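Local coordinates for protein indole-3-pyruvate decarboxylase (Azospirillum brasilense, PDB 2NXW) that decarboxylates indole-3-pyruvate and phenylpyruvate with thiamine diphosphate and a metal ion, in bacterial synthesis of the plant hormone auxin, at residues Ala212-Ala217 and Val325-His330; Tyr236-Lys241 and Pro336-Val341; Gln143-Ile148 and Pro178-Ile183; Gly105-Lys110 and Ile148-Ala153. All coordinates share one frame; numbering follows the deposited sequence. Where two conformers were deposited one is given.

Contact 1. Residues Ala212-Ala217 and Val325-His330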
loop_
_atom_site.group_PDB
_atom_site.type_symbol
_atom_site.label_atom_id
_atom_site.label_comp_id
_atom_site.label_asym_id
_atom_site.label_seq_id
_atom_site.Cartn_x
_atom_site.Cartn_y
_atom_site.Cartn_z
ATOM N N ALA A 212 31.538 -5.693 -17.929
ATOM C CA ALA A 212 32.323 -6.860 -18.312
ATOM C C ALA A 212 33.719 -6.824 -17.687
ATOM O O ALA A 212 34.212 -7.836 -17.186
ATOM C CB ALA A 212 32.432 -6.946 -19.836
ATOM N N ASP A 213 34.367 -5.658 -17.720
ATOM C CA ASP A 213 35.699 -5.543 -17.138
ATOM C C ASP A 213 35.664 -5.798 -15.639
ATOM O O ASP A 213 36.518 -6.508 -15.105
ATOM C CB ASP A 213 36.296 -4.151 -17.379
ATOM C CG ASP A 213 36.709 -3.925 -18.821
ATOM O OD1 ASP A 213 36.873 -4.907 -19.577
ATOM O OD2 ASP A 213 36.892 -2.744 -19.197
ATOM N N GLU A 214 34.670 -5.226 -14.961
ATOM C CA GLU A 214 34.563 -5.388 -13.518
ATOM C C GLU A 214 34.273 -6.829 -13.123
ATOM O O GLU A 214 34.823 -7.337 -12.149
ATOM C CB GLU A 214 33.475 -4.479 -12.947
ATOM C CG GLU A 214 33.599 -4.308 -11.445
ATOM C CD GLU A 214 32.468 -3.500 -10.841
ATOM O OE1 GLU A 214 31.847 -2.690 -11.565
ATOM O OE2 GLU A 214 32.216 -3.670 -9.628
ATOM N N VAL A 215 33.399 -7.484 -13.879
ATOM C CA VAL A 215 33.066 -8.873 -13.600
ATOM C C VAL A 215 34.309 -9.753 -13.721
ATOM O O VAL A 215 34.577 -10.581 -12.855
ATOM C CB VAL A 215 31.983 -9.388 -14.576
ATOM C CG1 VAL A 215 31.867 -10.907 -14.478
ATOM C CG2 VAL A 215 30.643 -8.743 -14.246
ATOM N N LEU A 216 35.079 -9.576 -14.791
ATOM C CA LEU A 216 36.270 -10.395 -14.970
ATOM C C LEU A 216 37.297 -10.129 -13.873
ATOM O O LEU A 216 37.955 -11.053 -13.394
ATOM C CB LEU A 216 36.887 -10.164 -16.354
ATOM C CG LEU A 216 36.065 -10.713 -17.526
ATOM C CD1 LEU A 216 36.812 -10.483 -18.835
ATOM C CD2 LEU A 216 35.801 -12.205 -17.314
ATOM N N ALA A 217 37.424 -8.873 -13.462
ATOM C CA ALA A 217 38.371 -8.535 -12.405
ATOM C C ALA A 217 37.951 -9.216 -11.108
ATOM O O ALA A 217 38.786 -9.742 -10.377
ATOM C CB ALA A 217 38.423 -7.031 -12.212
ATOM N N VAL A 325 22.806 -5.865 -14.138
ATOM C CA VAL A 325 23.863 -6.614 -13.483
ATOM C C VAL A 325 24.238 -5.891 -12.204
ATOM O O VAL A 325 24.597 -4.710 -12.231
ATOM C CB VAL A 325 25.123 -6.744 -14.373
ATOM C CG1 VAL A 325 26.182 -7.556 -13.649
ATOM C CG2 VAL A 325 24.765 -7.408 -15.701
ATOM N N THR A 326 24.156 -6.600 -11.085
ATOM C CA THR A 326 24.481 -6.029 -9.785
ATOM C C THR A 326 25.718 -6.675 -9.172
ATOM O O THR A 326 25.836 -7.901 -9.140
ATOM C CB THR A 326 23.304 -6.203 -8.800
ATOM O OG1 THR A 326 22.157 -5.508 -9.301
ATOM C CG2 THR A 326 23.664 -5.654 -7.423
ATOM N N LEU A 327 26.638 -5.839 -8.696
ATOM C CA LEU A 327 27.868 -6.287 -8.044
ATOM C C LEU A 327 28.603 -5.113 -7.395
ATOM O O LEU A 327 28.328 -3.955 -7.703
ATOM C CB LEU A 327 28.805 -6.981 -9.042
ATOM C CG LEU A 327 29.129 -6.385 -10.421
ATOM C CD1 LEU A 327 28.765 -4.911 -10.512
ATOM C CD2 LEU A 327 30.609 -6.615 -10.695
ATOM N N GLY A 328 29.528 -5.425 -6.493
ATOM C CA GLY A 328 30.308 -4.396 -5.820
ATOM C C GLY A 328 29.535 -3.198 -5.300
ATOM O O GLY A 328 30.039 -2.070 -5.328
ATOM N N TYR A 329 28.315 -3.437 -4.825
ATOM C CA TYR A 329 27.463 -2.382 -4.276
ATOM C C TYR A 329 26.933 -1.371 -5.297
ATOM O O TYR A 329 26.705 -0.206 -4.960
ATOM C CB TYR A 329 28.203 -1.635 -3.161
ATOM N N HIS A 330 26.745 -1.809 -6.539
ATOM C CA HIS A 330 26.213 -0.943 -7.587
ATOM C C HIS A 330 25.529 -1.785 -8.660
ATOM O O HIS A 330 25.825 -2.971 -8.817
ATOM C CB HIS A 330 27.359 -0.143 -8.219
ATOM C CG HIS A 330 26.911 0.891 -9.207
ATOM N ND1 HIS A 330 27.775 1.477 -10.107
ATOM C CD2 HIS A 330 25.701 1.456 -9.425
ATOM C CE1 HIS A 330 27.115 2.356 -10.840
ATOM N NE2 HIS A 330 25.854 2.362 -10.446
#
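E214 reaches L327 through a straight chain. Its CG lies opposite the backbone N (chi1 -163°), and the next bond is also extended, which carries the carboxylate well clear of helix 205-221. L327 comes from the opposite direction. Its CG stands between its own backbone N and carbonyl carbon (chi1 47°), and both methyls face the glutamate. The helix thus packs on a beta hairpin of the alpha/beta central domain. Strands 324-327 and 330-333 form the hairpin, and a type I' turn from L327 to H330 closes it. The turn is pinned by H330 N to L327 O at 2.9 Å and by L327 N to H330 O at 3.0 Å.

The main touch is between a carboxylate and a methyl. OE2 of E214 is 3.5 Å from CD2 of L327, and CD of E214 is 3.6 Å from the same methyl. The other oxygen, OE1, is hydrogen-bonded to the hydroxyl of Y332 on the second hairpin strand, so the acid touches the first hairpin strand and is bonded to the second. An alanine at E214 would remove this arm, which would probably leave the Y332 hydroxyl without its carboxylate partner and uncover one side of L327. G328 follows L327 in the turn with positive phi. A beta carbon there would come 3.0 Å from OE2 of E214, too close to fit as the chain stands. V215 completes the contact one residue along the helix. It crosses L327 at about a right angle, with CG2 of V215 4.1 Å from CD2 of L327.

Contact 2. Residues Tyr236-Lys241 and Pro336-Val341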
loop_
_atom_site.group_PDB
_atom_site.type_symbol
_atom_site.label_atom_id
_atom_site.label_comp_id
_atom_site.label_asym_id
_atom_site.label_seq_id
_atom_site.Cartn_x
_atom_site.Cartn_y
_atom_site.Cartn_z
ATOM N N TYR A 236 16.694 -17.643 -22.973
ATOM C CA TYR A 236 17.196 -16.864 -24.097
ATOM C C TYR A 236 18.022 -17.638 -25.128
ATOM O O TYR A 236 18.612 -17.048 -26.041
ATOM C CB TYR A 236 17.975 -15.653 -23.568
ATOM C CG TYR A 236 17.120 -14.719 -22.724
ATOM C CD1 TYR A 236 15.810 -14.415 -23.105
ATOM C CD2 TYR A 236 17.611 -14.152 -21.548
ATOM C CE1 TYR A 236 15.003 -13.575 -22.337
ATOM C CE2 TYR A 236 16.807 -13.298 -20.761
ATOM C CZ TYR A 236 15.504 -13.022 -21.170
ATOM O OH TYR A 236 14.705 -12.195 -20.418
ATOM N N GLY A 237 18.058 -18.960 -24.987
ATOM C CA GLY A 237 18.799 -19.779 -25.932
ATOM C C GLY A 237 20.287 -19.482 -25.993
ATOM O O GLY A 237 20.887 -19.474 -27.067
ATOM N N LEU A 238 20.892 -19.262 -24.834
ATOM C CA LEU A 238 22.312 -18.945 -24.754
ATOM C C LEU A 238 23.219 -20.113 -24.359
ATOM O O LEU A 238 24.369 -19.896 -23.999
ATOM C CB LEU A 238 22.506 -17.810 -23.750
ATOM C CG LEU A 238 21.827 -16.503 -24.152
ATOM C CD1 LEU A 238 21.952 -15.482 -23.029
ATOM C CD2 LEU A 238 22.489 -15.985 -25.433
ATOM N N GLU A 239 22.732 -21.345 -24.429
ATOM C CA GLU A 239 23.579 -22.460 -24.005
ATOM C C GLU A 239 24.942 -22.564 -24.697
ATOM O O GLU A 239 25.958 -22.769 -24.031
ATOM C CB GLU A 239 22.834 -23.792 -24.127
ATOM C CG GLU A 239 23.698 -24.984 -23.732
ATOM C CD GLU A 239 22.917 -26.272 -23.632
ATOM O OE1 GLU A 239 22.029 -26.503 -24.482
ATOM O OE2 GLU A 239 23.199 -27.059 -22.706
ATOM N N ALA A 240 24.970 -22.430 -26.019
ATOM C CA ALA A 240 26.229 -22.524 -26.757
ATOM C C ALA A 240 27.211 -21.429 -26.342
ATOM O O ALA A 240 28.384 -21.701 -26.096
ATOM C CB ALA A 240 25.967 -22.451 -28.262
ATOM N N LYS A 241 26.732 -20.190 -26.264
ATOM C CA LYS A 241 27.590 -19.081 -25.873
ATOM C C LYS A 241 28.087 -19.246 -24.442
ATOM O O LYS A 241 29.243 -18.952 -24.142
ATOM C CB LYS A 241 26.838 -17.755 -25.994
ATOM C CG LYS A 241 26.587 -17.299 -27.422
ATOM C CD LYS A 241 27.834 -16.660 -28.010
ATOM C CE LYS A 241 27.518 -15.993 -29.343
ATOM N NZ LYS A 241 28.638 -15.131 -29.798
ATOM N N PRO A 336 21.562 -6.544 -21.475
ATOM C CA PRO A 336 20.934 -7.820 -21.825
ATOM C C PRO A 336 21.934 -8.928 -21.529
ATOM O O PRO A 336 23.133 -8.747 -21.710
ATOM C CB PRO A 336 20.642 -7.667 -23.316
ATOM C CG PRO A 336 21.717 -6.718 -23.783
ATOM C CD PRO A 336 21.792 -5.712 -22.671
ATOM N N LEU A 337 21.447 -10.065 -21.051
ATOM C CA LEU A 337 22.328 -11.175 -20.722
ATOM C C LEU A 337 23.179 -11.615 -21.915
ATOM O O LEU A 337 24.371 -11.875 -21.763
ATOM C CB LEU A 337 21.510 -12.356 -20.195
ATOM C CG LEU A 337 22.330 -13.441 -19.489
ATOM C CD1 LEU A 337 22.960 -12.863 -18.232
ATOM C CD2 LEU A 337 21.444 -14.623 -19.133
ATOM N N ALA A 338 22.576 -11.697 -23.097
ATOM C CA ALA A 338 23.316 -12.106 -24.279
ATOM C C ALA A 338 24.466 -11.141 -24.553
ATOM O O ALA A 338 25.544 -11.558 -24.977
ATOM C CB ALA A 338 22.389 -12.176 -25.488
ATOM N N GLY A 339 24.227 -9.855 -24.292
ATOM C CA GLY A 339 25.252 -8.846 -24.515
ATOM C C GLY A 339 26.399 -8.952 -23.532
ATOM O O GLY A 339 27.567 -8.771 -23.898
ATOM N N LEU A 340 26.080 -9.240 -22.273
ATOM C CA LEU A 340 27.102 -9.389 -21.247
ATOM C C LEU A 340 27.983 -10.589 -21.592
ATOM O O LEU A 340 29.207 -10.525 -21.483
ATOM C CB LEU A 340 26.454 -9.610 -19.879
ATOM C CG LEU A 340 27.421 -9.957 -18.753
ATOM C CD1 LEU A 340 28.326 -8.762 -18.470
ATOM C CD2 LEU A 340 26.636 -10.352 -17.505
ATOM N N VAL A 341 27.355 -11.685 -22.005
ATOM C CA VAL A 341 28.106 -12.884 -22.364
ATOM C C VAL A 341 29.046 -12.601 -23.538
ATOM O O VAL A 341 30.212 -12.995 -23.510
ATOM C CB VAL A 341 27.149 -14.054 -22.713
ATOM C CG1 VAL A 341 27.931 -15.236 -23.271
ATOM C CG2 VAL A 341 26.398 -14.489 -21.454
#
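The flat group in this contact is the peptide link between L337 and A338, and a methyl of L238 lies on one of its faces. CD1 of L238 is almost straight above the amide, 3.8 Å from N of A338. The same methyl also meets the side chain before it, with CD1 of L238 4.0 Å from CD2 of L337. The other branch of L238 goes to the next residue, with CD2 of L238 3.8 Å from CB of A338. L238 therefore straddles the first turn of helix 337-346. Its CG sits beside the backbone N and opposite the carbonyl carbon (chi1 -63°), which sends the fork across to that helix.

One turn further along, K241 CB meets V341 CG1 at 3.9 Å. Only the root of the lysine is used here. The chain bends at chi2 (-79°), and its NZ forms a salt bridge with D342, the residue after V341. The lysine therefore adds a charged link beside the apolar contact.

L238 also marks a change of direction in the chain. G237, with positive phi, is the C-prime residue of a Schellman motif that ends helix 231-235, with L238 N bonded to V233 O. L238 is then the N-cap of helix 239-249. P336 holds the same position at the start of helix 337-346, so two helix beginnings meet.

The contact lies on the Rossmann-like sheet of the central domain. L337 packs on L296 of strand 292-296 and on A320 of strand 317-321. L238 also rests against V233 of helix 231-235, and L337 touches E232 of the same helix.

Contact 3. Residues Gln143-Ile148 and Pro178-Ile183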
loop_
_atom_site.group_PDB
_atom_site.type_symbol
_atom_site.label_atom_id
_atom_site.label_comp_id
_atom_site.label_asym_id
_atom_site.label_seq_id
_atom_site.Cartn_x
_atom_site.Cartn_y
_atom_site.Cartn_z
ATOM N N GLN A 143 -6.654 -4.621 -13.599
ATOM C CA GLN A 143 -5.853 -4.275 -12.428
ATOM C C GLN A 143 -5.208 -5.488 -11.763
ATOM O O GLN A 143 -4.106 -5.400 -11.231
ATOM C CB GLN A 143 -6.700 -3.517 -11.410
ATOM C CG GLN A 143 -7.197 -2.177 -11.926
ATOM C CD GLN A 143 -6.065 -1.282 -12.396
ATOM O OE1 GLN A 143 -5.157 -0.960 -11.632
ATOM N NE2 GLN A 143 -6.111 -0.880 -13.662
ATOM N N VAL A 144 -5.909 -6.613 -11.769
ATOM C CA VAL A 144 -5.356 -7.821 -11.184
ATOM C C VAL A 144 -4.252 -8.362 -12.089
ATOM O O VAL A 144 -3.168 -8.699 -11.618
ATOM C CB VAL A 144 -6.466 -8.892 -10.978
ATOM C CG1 VAL A 144 -5.852 -10.263 -10.742
ATOM C CG2 VAL A 144 -7.332 -8.506 -9.786
ATOM N N PHE A 145 -4.501 -8.425 -13.397
ATOM C CA PHE A 145 -3.471 -8.960 -14.272
ATOM C C PHE A 145 -2.219 -8.104 -14.378
ATOM O O PHE A 145 -1.136 -8.624 -14.622
ATOM C CB PHE A 145 -4.043 -9.293 -15.656
ATOM C CG PHE A 145 -4.652 -10.672 -15.721
ATOM C CD1 PHE A 145 -5.987 -10.886 -15.372
ATOM C CD2 PHE A 145 -3.856 -11.769 -16.030
ATOM C CE1 PHE A 145 -6.519 -12.182 -15.324
ATOM C CE2 PHE A 145 -4.376 -13.072 -15.983
ATOM C CZ PHE A 145 -5.710 -13.275 -15.629
ATOM N N LYS A 146 -2.361 -6.799 -14.161
ATOM C CA LYS A 146 -1.209 -5.912 -14.220
ATOM C C LYS A 146 -0.217 -6.272 -13.117
ATOM O O LYS A 146 0.971 -5.979 -13.224
ATOM C CB LYS A 146 -1.645 -4.452 -14.057
ATOM N N GLU A 147 -0.707 -6.918 -12.061
ATOM C CA GLU A 147 0.144 -7.311 -10.939
ATOM C C GLU A 147 0.976 -8.564 -11.214
ATOM O O GLU A 147 1.967 -8.814 -10.531
ATOM C CB GLU A 147 -0.708 -7.564 -9.686
ATOM C CG GLU A 147 -1.449 -6.353 -9.141
ATOM C CD GLU A 147 -0.516 -5.281 -8.613
ATOM O OE1 GLU A 147 0.489 -5.632 -7.954
ATOM O OE2 GLU A 147 -0.800 -4.087 -8.842
ATOM N N ILE A 148 0.581 -9.350 -12.213
ATOM C CA ILE A 148 1.283 -10.593 -12.514
ATOM C C ILE A 148 1.798 -10.729 -13.942
ATOM O O ILE A 148 2.031 -11.840 -14.430
ATOM C CB ILE A 148 0.385 -11.798 -12.179
ATOM C CG1 ILE A 148 -0.942 -11.688 -12.936
ATOM C CG2 ILE A 148 0.135 -11.845 -10.674
ATOM C CD1 ILE A 148 -1.897 -12.853 -12.688
ATOM N N PRO A 178 5.163 -13.332 -18.360
ATOM C CA PRO A 178 3.839 -13.291 -18.984
ATOM C C PRO A 178 3.383 -11.870 -19.289
ATOM O O PRO A 178 3.824 -10.915 -18.641
ATOM C CB PRO A 178 2.927 -13.929 -17.931
ATOM C CG PRO A 178 3.830 -14.761 -17.127
ATOM C CD PRO A 178 5.104 -13.972 -17.036
ATOM N N VAL A 179 2.487 -11.756 -20.265
ATOM C CA VAL A 179 1.902 -10.476 -20.651
ATOM C C VAL A 179 0.399 -10.679 -20.805
ATOM O O VAL A 179 -0.086 -11.818 -20.917
ATOM C CB VAL A 179 2.505 -9.926 -21.964
ATOM C CG1 VAL A 179 3.950 -9.519 -21.733
ATOM C CG2 VAL A 179 2.401 -10.972 -23.080
ATOM N N TYR A 180 -0.339 -9.572 -20.826
ATOM C CA TYR A 180 -1.790 -9.600 -20.896
ATOM C C TYR A 180 -2.381 -8.777 -22.042
ATOM O O TYR A 180 -2.063 -7.598 -22.193
ATOM C CB TYR A 180 -2.336 -9.073 -19.559
ATOM C CG TYR A 180 -3.841 -8.996 -19.468
ATOM C CD1 TYR A 180 -4.611 -10.150 -19.428
ATOM C CD2 TYR A 180 -4.498 -7.758 -19.403
ATOM C CE1 TYR A 180 -5.990 -10.091 -19.324
ATOM C CE2 TYR A 180 -5.880 -7.687 -19.299
ATOM C CZ TYR A 180 -6.622 -8.856 -19.263
ATOM O OH TYR A 180 -7.995 -8.785 -19.187
ATOM N N LEU A 181 -3.239 -9.407 -22.840
ATOM C CA LEU A 181 -3.905 -8.733 -23.949
ATOM C C LEU A 181 -5.400 -8.928 -23.771
ATOM O O LEU A 181 -5.876 -10.056 -23.658
ATOM C CB LEU A 181 -3.468 -9.319 -25.298
ATOM C CG LEU A 181 -2.010 -9.049 -25.682
ATOM C CD1 LEU A 181 -1.650 -9.809 -26.962
ATOM C CD2 LEU A 181 -1.807 -7.540 -25.880
ATOM N N GLU A 182 -6.139 -7.822 -23.747
ATOM C CA GLU A 182 -7.583 -7.842 -23.569
ATOM C C GLU A 182 -8.185 -7.394 -24.902
ATOM O O GLU A 182 -7.844 -6.327 -25.412
ATOM C CB GLU A 182 -7.930 -6.873 -22.431
ATOM C CG GLU A 182 -9.352 -6.875 -21.942
ATOM C CD GLU A 182 -9.501 -6.006 -20.709
ATOM O OE1 GLU A 182 -9.097 -6.444 -19.607
ATOM O OE2 GLU A 182 -10.007 -4.873 -20.843
ATOM N N ILE A 183 -9.063 -8.212 -25.472
ATOM C CA ILE A 183 -9.661 -7.897 -26.767
ATOM C C ILE A 183 -11.186 -7.782 -26.741
ATOM O O ILE A 183 -11.889 -8.786 -26.622
ATOM C CB ILE A 183 -9.289 -8.972 -27.823
ATOM C CG1 ILE A 183 -7.773 -9.193 -27.841
ATOM C CG2 ILE A 183 -9.775 -8.536 -29.204
ATOM C CD1 ILE A 183 -7.317 -10.254 -28.832
#
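Y180, whose ring packs on F145, has a hydroxyl held by two groups. It donates to OE1 of E182 in a short bond, with OH of Y180 2.6 Å from OE1 of E182. The acceptor is the anti lone pair of the carboxylate, and the oxygen lies at the edge of the ring, in its plane. Q141 NE2 is the second partner, from helix 140-145. These two bonds limit the turning of the ring and tie it to both its own strand and the helix.

F145 comes over one face of that ring. Its CB is 3.9 Å from the centroid of the Y180 ring and 14° off the normal, a CH-pi contact. The two rings are almost parallel, at 12°, but slid well apart, with centroids 4.8 Å from each other. Overlap is therefore slight, and CG of F145 approaches CD1 of Y180 to 3.7 Å. The tyrosine is placed for this by its first torsion, which sets CG opposite the backbone N (chi1 178°).

Beyond F145 the chain makes a type I turn to I148, with I148 N bonded to F145 O at 3.0 Å. There, O of I148 lies 4.2 Å from CB of P178. This carbonyl oxygen is buried and has no hydrogen-bonding partner in the model.

The contact belongs to the N-terminal domain; the side chain of F145 is about 12 Å from the nearest bound thiamine diphosphate. V144 packs on V144 of a second subunit. Helix 140-145 here lies against strand 179-184, which runs between strands 113-119 and 152-154 of the parallel sheet.

Contact 4. Residues Gly105-Lys110 and Ile148-Ala153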
loop_
_atom_site.group_PDB
_atom_site.type_symbol
_atom_site.label_atom_id
_atom_site.label_comp_id
_atom_site.label_asym_id
_atom_site.label_seq_id
_atom_site.Cartn_x
_atom_site.Cartn_y
_atom_site.Cartn_z
ATOM N N GLY A 105 2.493 -18.149 -11.444
ATOM C CA GLY A 105 3.544 -19.149 -11.437
ATOM C C GLY A 105 4.495 -18.975 -12.609
ATOM O O GLY A 105 5.703 -19.129 -12.462
ATOM N N ALA A 106 3.936 -18.653 -13.774
ATOM C CA ALA A 106 4.743 -18.434 -14.977
ATOM C C ALA A 106 5.618 -17.197 -14.763
ATOM O O ALA A 106 6.799 -17.184 -15.126
ATOM C CB ALA A 106 3.837 -18.236 -16.180
ATOM N N TYR A 107 5.041 -16.162 -14.157
ATOM C CA TYR A 107 5.810 -14.953 -13.880
ATOM C C TYR A 107 6.966 -15.301 -12.932
ATOM O O TYR A 107 8.123 -14.957 -13.175
ATOM C CB TYR A 107 4.925 -13.883 -13.233
ATOM C CG TYR A 107 5.614 -12.547 -13.036
ATOM C CD1 TYR A 107 5.303 -11.456 -13.849
ATOM C CD2 TYR A 107 6.580 -12.377 -12.049
ATOM C CE1 TYR A 107 5.941 -10.225 -13.674
ATOM C CE2 TYR A 107 7.224 -11.149 -11.870
ATOM C CZ TYR A 107 6.898 -10.083 -12.684
ATOM O OH TYR A 107 7.533 -8.863 -12.501
ATOM N N ALA A 108 6.644 -16.027 -11.864
ATOM C CA ALA A 108 7.633 -16.406 -10.879
ATOM C C ALA A 108 8.800 -17.199 -11.459
ATOM O O ALA A 108 9.931 -17.078 -10.984
ATOM C CB ALA A 108 6.961 -17.220 -9.765
ATOM N N GLU A 109 8.525 -18.016 -12.473
ATOM C CA GLU A 109 9.570 -18.846 -13.052
ATOM C C GLU A 109 10.030 -18.422 -14.441
ATOM O O GLU A 109 10.559 -19.224 -15.214
ATOM C CB GLU A 109 9.141 -20.322 -12.977
ATOM C CG GLU A 109 8.956 -20.710 -11.488
ATOM C CD GLU A 109 8.558 -22.148 -11.215
ATOM O OE1 GLU A 109 8.011 -22.822 -12.107
ATOM O OE2 GLU A 109 8.780 -22.598 -10.066
ATOM N N LYS A 110 9.827 -17.140 -14.726
ATOM C CA LYS A 110 10.291 -16.533 -15.977
ATOM C C LYS A 110 9.860 -17.247 -17.257
ATOM O O LYS A 110 10.685 -17.533 -18.124
ATOM C CB LYS A 110 11.825 -16.421 -15.929
ATOM C CG LYS A 110 12.350 -15.433 -14.868
ATOM C CD LYS A 110 12.447 -14.002 -15.385
ATOM C CE LYS A 110 13.681 -13.828 -16.249
ATOM N NZ LYS A 110 13.913 -12.396 -16.652
ATOM N N ILE A 148 0.581 -9.350 -12.213
ATOM C CA ILE A 148 1.283 -10.593 -12.514
ATOM C C ILE A 148 1.798 -10.729 -13.942
ATOM O O ILE A 148 2.031 -11.840 -14.430
ATOM C CB ILE A 148 0.385 -11.798 -12.179
ATOM C CG1 ILE A 148 -0.942 -11.688 -12.936
ATOM C CG2 ILE A 148 0.135 -11.845 -10.674
ATOM C CD1 ILE A 148 -1.897 -12.853 -12.688
ATOM N N THR A 149 1.980 -9.593 -14.611
ATOM C CA THR A 149 2.493 -9.574 -15.980
ATOM C C THR A 149 3.445 -8.396 -16.137
ATOM O O THR A 149 3.376 -7.438 -15.363
ATOM C CB THR A 149 1.358 -9.434 -17.027
ATOM O OG1 THR A 149 0.558 -8.284 -16.720
ATOM C CG2 THR A 149 0.476 -10.673 -17.034
ATOM N N VAL A 150 4.332 -8.464 -17.133
ATOM C CA VAL A 150 5.293 -7.383 -17.357
ATOM C C VAL A 150 4.813 -6.293 -18.301
ATOM O O VAL A 150 5.420 -5.230 -18.377
ATOM C CB VAL A 150 6.658 -7.917 -17.863
ATOM C CG1 VAL A 150 7.283 -8.759 -16.782
ATOM C CG2 VAL A 150 6.501 -8.702 -19.159
ATOM N N ALA A 151 3.732 -6.555 -19.020
ATOM C CA ALA A 151 3.170 -5.580 -19.939
ATOM C C ALA A 151 1.736 -5.975 -20.214
ATOM O O ALA A 151 1.397 -7.163 -20.165
ATOM C CB ALA A 151 3.972 -5.552 -21.239
ATOM N N GLN A 152 0.902 -4.986 -20.511
ATOM C CA GLN A 152 -0.502 -5.229 -20.791
ATOM C C GLN A 152 -0.996 -4.282 -21.868
ATOM O O GLN A 152 -0.436 -3.200 -22.065
ATOM C CB GLN A 152 -1.369 -4.963 -19.556
ATOM C CG GLN A 152 -0.907 -5.552 -18.229
ATOM C CD GLN A 152 0.218 -4.758 -17.596
ATOM O OE1 GLN A 152 0.217 -3.517 -17.625
ATOM N NE2 GLN A 152 1.179 -5.462 -17.005
ATOM N N ALA A 153 -2.058 -4.685 -22.553
ATOM C CA ALA A 153 -2.667 -3.813 -23.538
ATOM C C ALA A 153 -4.111 -4.206 -23.764
ATOM O O ALA A 153 -4.457 -5.386 -23.750
ATOM C CB ALA A 153 -1.902 -3.859 -24.865
#
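A Schellman motif ends helix 100-108, and the last turn of that helix presents Y107 to the loop that leads into strand 152-154. K110 is the C-prime residue, with K110 N bonded to Y107 O at 3.2 Å. The ring of Y107 is carried across by a first torsion that sets CG opposite the backbone N (chi1 -174°).

CD1 of Y107 is 3.3 Å from O of I148. Further out, CE1 of Y107 is 3.7 Å from CG1 of V150, and the carbonyl carbon of T149 lies at the ring edge. The ring therefore runs along the backbone from I148 to V150. L129 of a second subunit also packs on Y107. A valine in place of Y107 would lack the ring, and V150 and the backbone beside it would probably lose their packing against the helix.

The loop is braced from within. Q152 NE2 donates to OG1 of T149 at 2.9 Å, nearly straight at 162° and close to the amide plane. T149 OG1 is also hydrogen-bonded to F145 O. Within this chain, strand 152-154 is an outermost strand of a parallel sheet with order 2-1-3-4-6-5, typical of the pyrimidine-binding domain of thiamine diphosphate enzymes.

From the N terminus, contact 4 opens first, at 105-110, and closes at 148-153. Contact 3 opens at 143-148, before that closure, and ends at 178-183. The two loops cross and share I148. They also join through the sheet, where strands 152-154 and 179-184 are neighbours. Both close before contacts 1 and 2 open, within the central domain. Contact 1 runs from 212-217 to 325-330 and contact 2 from 236-241 to 336-341, so they cross as well. They touch where V325 CG2 is 3.9 Å from L340 CD2. The two domains also come together where contacts 2 and 4 touch, with Y236 OH 3.9 Å from K110 NZ.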